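Local coordinates for microcin B17-processing protein McbC (Escherichia coli, PDB 6GRI), which serves as the oxidoreductase of the microcin synthetase McbBCD complex, helping to process the inactive microcin B17 precursor into the active peptide, at the interface of chains C and A and the interface of chains B and A. Coordinates in Å, arbitrary orientation; residue numbers count along the deposited sequence, not the author numbering. Chains: chain A/B, Microcin B17-processing protein McbC; chain C, Microcin B17-processing protein McbB.

Contact 1: the interface of chains C and A. Residues chain C 283-285; chain A 24, 28-29.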
# COMPACT_ATOMS: atom_id res chain seq x y z
N PRO C 283 -0.87 -8.27 7.61
CA PRO C 283 0.36 -8.46 8.37
C PRO C 283 0.98 -7.09 8.68
O PRO C 283 1.05 -6.22 7.80
CB PRO C 283 1.24 -9.23 7.39
CG PRO C 283 0.85 -8.70 6.04
CD PRO C 283 -0.62 -8.35 6.15
N VAL C 284 1.43 -6.91 9.91
CA VAL C 284 1.95 -5.62 10.36
C VAL C 284 3.45 -5.74 10.54
O VAL C 284 3.92 -6.81 10.86
CB VAL C 284 1.25 -5.20 11.65
CG1 VAL C 284 1.87 -3.95 12.25
CG2 VAL C 284 -0.23 -4.97 11.37
N ILE C 285 4.17 -4.65 10.29
CA ILE C 285 5.61 -4.59 10.57
C ILE C 285 5.94 -4.19 12.03
O ILE C 285 5.12 -3.60 12.73
CB ILE C 285 6.36 -3.64 9.62
CG1 ILE C 285 6.09 -2.16 9.91
CG2 ILE C 285 6.02 -3.97 8.17
CD1 ILE C 285 6.82 -1.21 8.97
N LYS A 24 8.71 -1.82 3.57
CA LYS A 24 8.57 -2.82 4.62
C LYS A 24 7.15 -3.40 4.69
O LYS A 24 7.00 -4.62 4.75
CB LYS A 24 8.92 -2.24 5.99
CG LYS A 24 10.39 -2.02 6.28
CD LYS A 24 10.52 -1.22 7.56
CE LYS A 24 11.88 -1.38 8.21
NZ LYS A 24 11.89 -0.84 9.59
N VAL A 28 6.55 -7.51 3.94
CA VAL A 28 5.95 -8.40 4.95
C VAL A 28 4.75 -9.23 4.44
O VAL A 28 4.38 -10.25 5.05
CB VAL A 28 5.63 -7.58 6.23
CG1 VAL A 28 4.81 -8.36 7.23
CG2 VAL A 28 6.94 -7.15 6.90
N ARG A 29 4.15 -8.81 3.33
CA ARG A 29 3.04 -9.55 2.70
C ARG A 29 3.50 -10.90 2.15
O ARG A 29 2.69 -11.82 2.01
CB ARG A 29 2.42 -8.74 1.57
CG ARG A 29 1.80 -7.42 1.99
CD ARG A 29 1.32 -6.68 0.76
NE ARG A 29 0.76 -5.37 1.09
CZ ARG A 29 -0.43 -5.17 1.64
NH1 ARG A 29 -1.22 -6.18 1.97
NH2 ARG A 29 -0.83 -3.94 1.89
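Where C:Pro283, C:Val284 and C:Ile285 run past A:Lys24 and A:Val28, an extended stretch of McbB lies against the helical turns of chain A that hold the lysine and the valine. This is part of the McbB-McbC interface of the synthetase. The extended backbone sends the side chains of C:Pro283 and C:Ile285 towards chain A and that of C:Val284 away from it, so chain A hides little of C:Val284.

A:Val28 is the hub, and its two methyls divide the work. CG1 of A:Val28, anti to the backbone N (chi1 170°), meets the ring carbon CB of C:Pro283 at 3.7 Å. CG2 of A:Val28 and the branch methyl CG2 of C:Ile285 touch flank to flank at 3.5 Å, the side chains crossing at about a right angle. A beta-branched residue suits this place because its fork fits between two neighbours on the opposing strand-like segment.

C:Ile285 uses both arms. With CG1 between the backbone N and the carbonyl carbon (chi1 73°), the longer arm is carried over A:Lys24, where the terminal methyl CD1 of C:Ile285 reaches CB of A:Lys24 at 3.8 Å. These two side chains also cross at about a right angle, and the extended lysine offers its methylene stem to the isoleucine while NZ is carried onwards. The CG2 methyl of C:Ile285 also lies 3.6 Å from the backbone O of A:Lys24, a packing contact.

C:Pro283 completes the row: its rigid ring rests on the turn, CG of C:Pro283 lying 4.1 Å from CA of A:Arg29, so the arginine contributes chiefly backbone here. Van der Waals packing holds the patch, with no polar pair formed between the two chains.

In McbB the segment directly follows strand 279-282 near the C-terminus; in McbC the contact falls where helix 17-27 passes into the 3-10 helix 28-30, close to the N-terminus.

Contact 2: the interface of chains B and A. Residues chain B 105-106, 109, 111, 227-228; chain A 76-80.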
# COMPACT_ATOMS: atom_id res chain seq x y z
N VAL B 105 22.20 -19.09 -25.70
CA VAL B 105 22.17 -20.54 -25.48
C VAL B 105 22.85 -20.90 -24.16
O VAL B 105 22.30 -21.65 -23.36
CB VAL B 105 22.79 -21.30 -26.70
CG1 VAL B 105 22.96 -22.80 -26.41
CG2 VAL B 105 21.93 -21.12 -27.94
N ASN B 106 24.04 -20.34 -23.92
CA ASN B 106 24.80 -20.68 -22.72
C ASN B 106 24.16 -20.12 -21.44
O ASN B 106 24.03 -20.84 -20.46
CB ASN B 106 26.26 -20.24 -22.85
CG ASN B 106 27.03 -21.04 -23.90
OD1 ASN B 106 27.73 -22.01 -23.57
ND2 ASN B 106 26.91 -20.65 -25.17
N SER B 109 19.80 -21.72 -21.39
CA SER B 109 19.35 -23.02 -21.93
C SER B 109 20.31 -24.15 -21.59
O SER B 109 21.49 -23.91 -21.32
CB SER B 109 19.20 -22.94 -23.46
OG SER B 109 18.42 -21.81 -23.85
N PRO B 111 22.62 -27.50 -22.53
CA PRO B 111 23.33 -27.98 -23.72
C PRO B 111 22.55 -29.03 -24.52
O PRO B 111 22.76 -29.15 -25.73
CB PRO B 111 24.61 -28.60 -23.14
CG PRO B 111 24.78 -27.98 -21.81
CD PRO B 111 23.39 -27.75 -21.30
N GLN B 227 33.39 -14.66 -20.85
CA GLN B 227 34.09 -15.80 -21.48
C GLN B 227 34.15 -15.74 -22.99
O GLN B 227 35.01 -16.37 -23.58
CB GLN B 227 33.41 -17.11 -21.10
CG GLN B 227 33.44 -17.44 -19.62
CD GLN B 227 32.40 -18.48 -19.24
OE1 GLN B 227 32.36 -19.57 -19.83
NE2 GLN B 227 31.57 -18.17 -18.26
N ILE B 228 33.24 -15.02 -23.64
CA ILE B 228 33.23 -14.94 -25.10
C ILE B 228 33.71 -13.59 -25.63
O ILE B 228 33.65 -13.34 -26.83
CB ILE B 228 31.86 -15.37 -25.69
CG1 ILE B 228 30.81 -14.25 -25.58
CG2 ILE B 228 31.38 -16.66 -25.03
CD1 ILE B 228 29.39 -14.68 -25.91
N HIS A 76 26.34 -24.29 -30.37
CA HIS A 76 26.96 -23.11 -29.74
C HIS A 76 27.15 -23.24 -28.21
O HIS A 76 27.83 -22.41 -27.60
CB HIS A 76 26.12 -21.85 -30.00
CG HIS A 76 26.04 -21.45 -31.44
ND1 HIS A 76 24.97 -21.78 -32.25
CD2 HIS A 76 26.90 -20.75 -32.22
CE1 HIS A 76 25.18 -21.30 -33.46
NE2 HIS A 76 26.34 -20.67 -33.47
N ASN A 77 26.53 -24.25 -27.59
CA ASN A 77 26.60 -24.44 -26.15
C ASN A 77 27.91 -25.11 -25.77
O ASN A 77 28.24 -26.17 -26.31
CB ASN A 77 25.41 -25.28 -25.65
CG ASN A 77 25.11 -25.06 -24.18
OD1 ASN A 77 26.00 -25.20 -23.34
ND2 ASN A 77 23.87 -24.72 -23.87
N PHE A 78 28.65 -24.49 -24.85
CA PHE A 78 29.91 -25.06 -24.33
C PHE A 78 29.86 -25.33 -22.83
O PHE A 78 30.87 -25.70 -22.23
CB PHE A 78 31.11 -24.17 -24.69
CG PHE A 78 30.92 -22.71 -24.34
CD1 PHE A 78 31.04 -22.27 -23.02
CD2 PHE A 78 30.63 -21.78 -25.33
CE1 PHE A 78 30.86 -20.94 -22.70
CE2 PHE A 78 30.46 -20.44 -25.02
CZ PHE A 78 30.57 -20.02 -23.70
N SER A 79 28.68 -25.16 -22.22
CA SER A 79 28.53 -25.25 -20.76
C SER A 79 28.26 -26.68 -20.34
O SER A 79 28.17 -27.58 -21.18
CB SER A 79 27.39 -24.34 -20.28
OG SER A 79 27.50 -23.04 -20.82
N ARG A 80 28.14 -26.88 -19.03
CA ARG A 80 27.66 -28.14 -18.46
C ARG A 80 26.16 -27.94 -18.27
O ARG A 80 25.67 -26.81 -18.31
CB ARG A 80 28.31 -28.42 -17.09
CG ARG A 80 29.78 -28.05 -16.95
CD ARG A 80 30.64 -28.67 -18.05
NE ARG A 80 32.07 -28.49 -17.80
CZ ARG A 80 33.05 -29.01 -18.54
NH1 ARG A 80 32.77 -29.76 -19.60
NH2 ARG A 80 34.33 -28.78 -18.21
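Hydrogen bonding centres on the side-chain amide of B:Asn106, which reads the backbone of A:His76 and A:Phe78 and the hydroxyl of A:Ser79. OD1 of B:Asn106 accepts from both A:Phe78 N and A:Ser79 OG. The backbone N of A:Phe78 donates to B:Asn106 OD1 at 2.9 Å, nearly straight at 172° but tilted from the carbonyl plane; OG of A:Ser79, also 2.9 Å from B:Asn106 OD1, lies in that plane on a lone pair. On the amide's other arm, ND2 of B:Asn106 donates to the backbone O of A:His76 at 3.1 Å, approaching above the plane of that peptide carbonyl. Asparagine suits the place because one flat group both accepts and donates, and bonds at both arms would fix its rotation. Within chain A, OD1 of A:Asn77 accepts from the backbone N of A:Ser79, which should steady the loop presenting these groups.

The aromatic ring of A:Phe78 is laid across the asparagine amide, with B:Asn106 OD1 3.1 Å above the A:Phe78 ring plane and over its centre; the amide and ring planes are 32° apart. Placing CG between the backbone N and the carbonyl carbon (chi1 50°) folds the ring back over the acceptor of its own residue's N-H, perhaps shielding that oxygen from solvent. CG2 of B:Ile228 touches CZ of A:Phe78 at 3.7 Å, and B:Gln227 brings OE1 near CE1.

Further packing is given by A:Asn77, whose side chain is wedged between B:Val105 and B:Pro111. CG1 of B:Val105 meets CB of A:Asn77 at 3.6 Å, and the proline backbone and ring cover the amide, a compact, rigid surface.

The patch belongs to the two-fold symmetric McbC-McbC interface, consistent with the dimers typical of the nitroreductase family. Chain A supplies A:His76, ending the 3-10 helix 74-76, and residues 77-80 after it; chain B supplies the end of helix 97-108 with the loop beyond, and the C-terminal end of helix 204-228.

The centres of the C-alpha atoms of contact 1 and contact 2 lie about 41 Å apart, and the contacts share no residue or secondary-structure element. Both use the N-terminal part of chain A, but contact 1 faces McbB whereas contact 2 joins two copies of McbC. The same McbC chain can therefore hold both partners at once, through separate surfaces. Contact 2 recurs with the chains exchanged by the two-fold axis, giving the McbC pair a matching second patch. Together they would help join an McbC pair to McbB in the deposited assembly of two McbC, four McbB and two other protein chains.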